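Long-range contact in flagellar brake protein YcgR (Klebsiella pneumoniae, PDB 5KEC), which binds the second messenger c-di-GMP through its PilZ domain and, as the transcription activator MrkH, probably switches on type 3 fimbriae genes: residues H119-Y124 with L172-E177. Numbering follows the deposited sequence.
Sequences HEHDFY and LAEYGE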
loop_
_atom_site.group_PDB
_atom_site.type_symbol
_atom_site.label_atom_id
_atom_site.label_comp_id
_atom_site.label_asym_id
_atom_site.label_seq_id
_atom_site.Cartn_x
_atom_site.Cartn_y
_atom_site.Cartn_z
ATOM N N HIS B 119 -3.116 14.990 10.043
ATOM C CA HIS B 119 -2.665 16.358 9.782
ATOM C C HIS B 119 -3.677 17.420 10.212
ATOM O O HIS B 119 -4.774 17.103 10.665
ATOM C CB HIS B 119 -2.310 16.526 8.301
ATOM C CG HIS B 119 -3.455 16.260 7.373
ATOM N ND1 HIS B 119 -4.371 17.231 7.028
ATOM C CD2 HIS B 119 -3.840 15.133 6.731
ATOM C CE1 HIS B 119 -5.266 16.713 6.205
ATOM N NE2 HIS B 119 -4.968 15.441 6.009
ATOM N N GLU B 120 -3.299 18.686 10.066
ATOM C CA GLU B 120 -4.169 19.798 10.457
ATOM C C GLU B 120 -4.729 20.560 9.250
ATOM O O GLU B 120 -5.684 21.332 9.376
ATOM C CB GLU B 120 -3.423 20.751 11.402
ATOM C CG GLU B 120 -4.231 21.968 11.839
ATOM C CD GLU B 120 -3.975 23.185 10.966
ATOM O OE1 GLU B 120 -2.791 23.514 10.745
ATOM O OE2 GLU B 120 -4.953 23.807 10.497
ATOM N N HIS B 121 -4.139 20.326 8.082
ATOM C CA HIS B 121 -4.514 21.037 6.862
ATOM C C HIS B 121 -5.989 20.894 6.466
ATOM O O HIS B 121 -6.653 19.921 6.821
ATOM C CB HIS B 121 -3.612 20.612 5.700
ATOM C CG HIS B 121 -2.233 21.190 5.763
ATOM N ND1 HIS B 121 -1.895 22.376 5.146
ATOM C CD2 HIS B 121 -1.105 20.748 6.369
ATOM C CE1 HIS B 121 -0.618 22.639 5.369
ATOM N NE2 HIS B 121 -0.116 21.665 6.107
ATOM N N ASP B 122 -6.477 21.885 5.725
ATOM C CA ASP B 122 -7.851 21.918 5.229
ATOM C C ASP B 122 -7.952 21.182 3.894
ATOM O O ASP B 122 -8.149 21.804 2.857
ATOM C CB ASP B 122 -8.284 23.372 5.023
ATOM C CG ASP B 122 -9.454 23.771 5.903
ATOM O OD1 ASP B 122 -9.819 23.000 6.816
ATOM O OD2 ASP B 122 -10.002 24.872 5.683
ATOM N N PHE B 123 -7.806 19.863 3.918
ATOM C CA PHE B 123 -7.830 19.078 2.692
ATOM C C PHE B 123 -9.184 18.407 2.545
ATOM O O PHE B 123 -9.725 17.881 3.513
ATOM C CB PHE B 123 -6.729 18.013 2.710
ATOM C CG PHE B 123 -5.325 18.569 2.711
ATOM C CD1 PHE B 123 -5.078 19.892 2.379
ATOM C CD2 PHE B 123 -4.251 17.755 3.041
ATOM C CE1 PHE B 123 -3.783 20.393 2.368
ATOM C CE2 PHE B 123 -2.954 18.247 3.039
ATOM C CZ PHE B 123 -2.717 19.569 2.699
ATOM N N TYR B 124 -9.729 18.422 1.332
ATOM C CA TYR B 124 -11.030 17.812 1.074
ATOM C C TYR B 124 -10.968 17.009 -0.220
ATOM O O TYR B 124 -10.024 17.152 -1.004
ATOM C CB TYR B 124 -12.127 18.884 0.970
ATOM C CG TYR B 124 -12.379 19.660 2.245
ATOM C CD1 TYR B 124 -13.335 19.239 3.161
ATOM C CD2 TYR B 124 -11.661 20.821 2.533
ATOM C CE1 TYR B 124 -13.569 19.947 4.332
ATOM C CE2 TYR B 124 -11.886 21.535 3.701
ATOM C CZ TYR B 124 -12.841 21.093 4.598
ATOM O OH TYR B 124 -13.074 21.798 5.759
ATOM N N LEU B 172 -6.328 20.411 -2.043
ATOM C CA LEU B 172 -5.224 20.402 -1.085
ATOM C C LEU B 172 -4.728 21.800 -0.727
ATOM O O LEU B 172 -3.527 22.030 -0.591
ATOM C CB LEU B 172 -4.078 19.529 -1.602
ATOM C CG LEU B 172 -4.493 18.098 -1.976
ATOM C CD1 LEU B 172 -3.427 17.393 -2.818
ATOM C CD2 LEU B 172 -4.827 17.289 -0.722
ATOM N N ALA B 173 -5.663 22.726 -0.561
ATOM C CA ALA B 173 -5.336 24.077 -0.113
ATOM C C ALA B 173 -4.155 24.653 -0.890
ATOM O O ALA B 173 -4.206 24.775 -2.122
ATOM C CB ALA B 173 -5.045 24.084 1.391
ATOM N N GLU B 174 -3.088 24.991 -0.169
ATOM C CA GLU B 174 -1.945 25.681 -0.769
ATOM C C GLU B 174 -1.289 24.890 -1.898
ATOM O O GLU B 174 -0.563 25.457 -2.713
ATOM C CB GLU B 174 -0.887 26.013 0.293
ATOM C CG GLU B 174 -1.429 26.212 1.697
ATOM C CD GLU B 174 -1.096 25.051 2.618
ATOM O OE1 GLU B 174 0.019 25.037 3.187
ATOM O OE2 GLU B 174 -1.950 24.153 2.775
ATOM N N TYR B 175 -1.531 23.583 -1.941
ATOM C CA TYR B 175 -0.861 22.725 -2.915
ATOM C C TYR B 175 -1.637 22.582 -4.210
ATOM O O TYR B 175 -1.172 21.930 -5.142
ATOM C CB TYR B 175 -0.572 21.350 -2.317
ATOM C CG TYR B 175 0.317 21.411 -1.096
ATOM C CD1 TYR B 175 1.697 21.340 -1.219
ATOM C CD2 TYR B 175 -0.226 21.546 0.182
ATOM C CE1 TYR B 175 2.518 21.397 -0.105
ATOM C CE2 TYR B 175 0.589 21.609 1.305
ATOM C CZ TYR B 175 1.960 21.530 1.152
ATOM O OH TYR B 175 2.780 21.584 2.255
ATOM N N GLY B 176 -2.815 23.197 -4.269
ATOM C CA GLY B 176 -3.634 23.149 -5.467
ATOM C C GLY B 176 -4.605 21.981 -5.469
ATOM O O GLY B 176 -5.045 21.508 -4.417
ATOM N N GLU B 177 -4.941 21.516 -6.664
ATOM C CA GLU B 177 -5.895 20.431 -6.811
ATOM C C GLU B 177 -5.299 19.302 -7.624
ATOM O O GLU B 177 -4.436 19.514 -8.478
ATOM C CB GLU B 177 -7.199 20.938 -7.437
ATOM C CG GLU B 177 -7.911 21.949 -6.564
ATOM C CD GLU B 177 -9.300 22.292 -7.049
ATOM O OE1 GLU B 177 -9.516 22.327 -8.278
ATOM O OE2 GLU B 177 -10.178 22.531 -6.195
#
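Phe123 lies as a flat wedge between its own loop and the turn 172-177. One ring face receives the methyl CD2 of Leu172, a CH-pi contact 4.0 Å from the centroid of the Phe123 ring. The opposite face is backed by CB of His121, from the same loop. On the Leu172 side CD1 and CE1 also press on the main chain, with Phe123 CE1 3.4 Å from Leu172 O. Ala173 CB meets the ring edge, 4.0 Å from Phe123 CE1. Phe123 CZ lies beside the Tyr175 ring, 4.1 Å from Tyr175 CD2. The Phe123 ring thus fills a hollow lined by Leu172, Ala173 and Tyr175.

Beside this apolar patch, His121 meets Glu174. The Glu174 chain is bent about CB-CG (chi2 107°), which brings CD round toward His121. The carboxylate meets the imidazole at its edge, the two planes 9° apart. His121 ND1 gives a weak hydrogen bond to Glu174 OE2, 3.0 Å long but bent to 125° at the hydrogen. Glu174 OE1 is 3.3 Å from His121 CE1. His121 is poorly ordered.

The turn 172-177 links strands 164-171 and 177-193 of the PilZ beta-barrel, and 119-124 leads into strand 124-128. Helix 214-234 borders both loops: Ile223 touches Leu172 and Tyr175, and Leu227 touches His121. The Tyr175 hydroxyl is hydrogen-bonded to Asp226 of that helix. The Phe123 side chain is about 9 Å from that of Asp141, a c-di-GMP-binding residue, so the contact lies near that site.

The chemistry implies that hydrophobic contact around the buried Phe123 ring joins the loops. The bent His121-Glu174 bond is a lesser tie, although the carboxylate could favour a protonated imidazole.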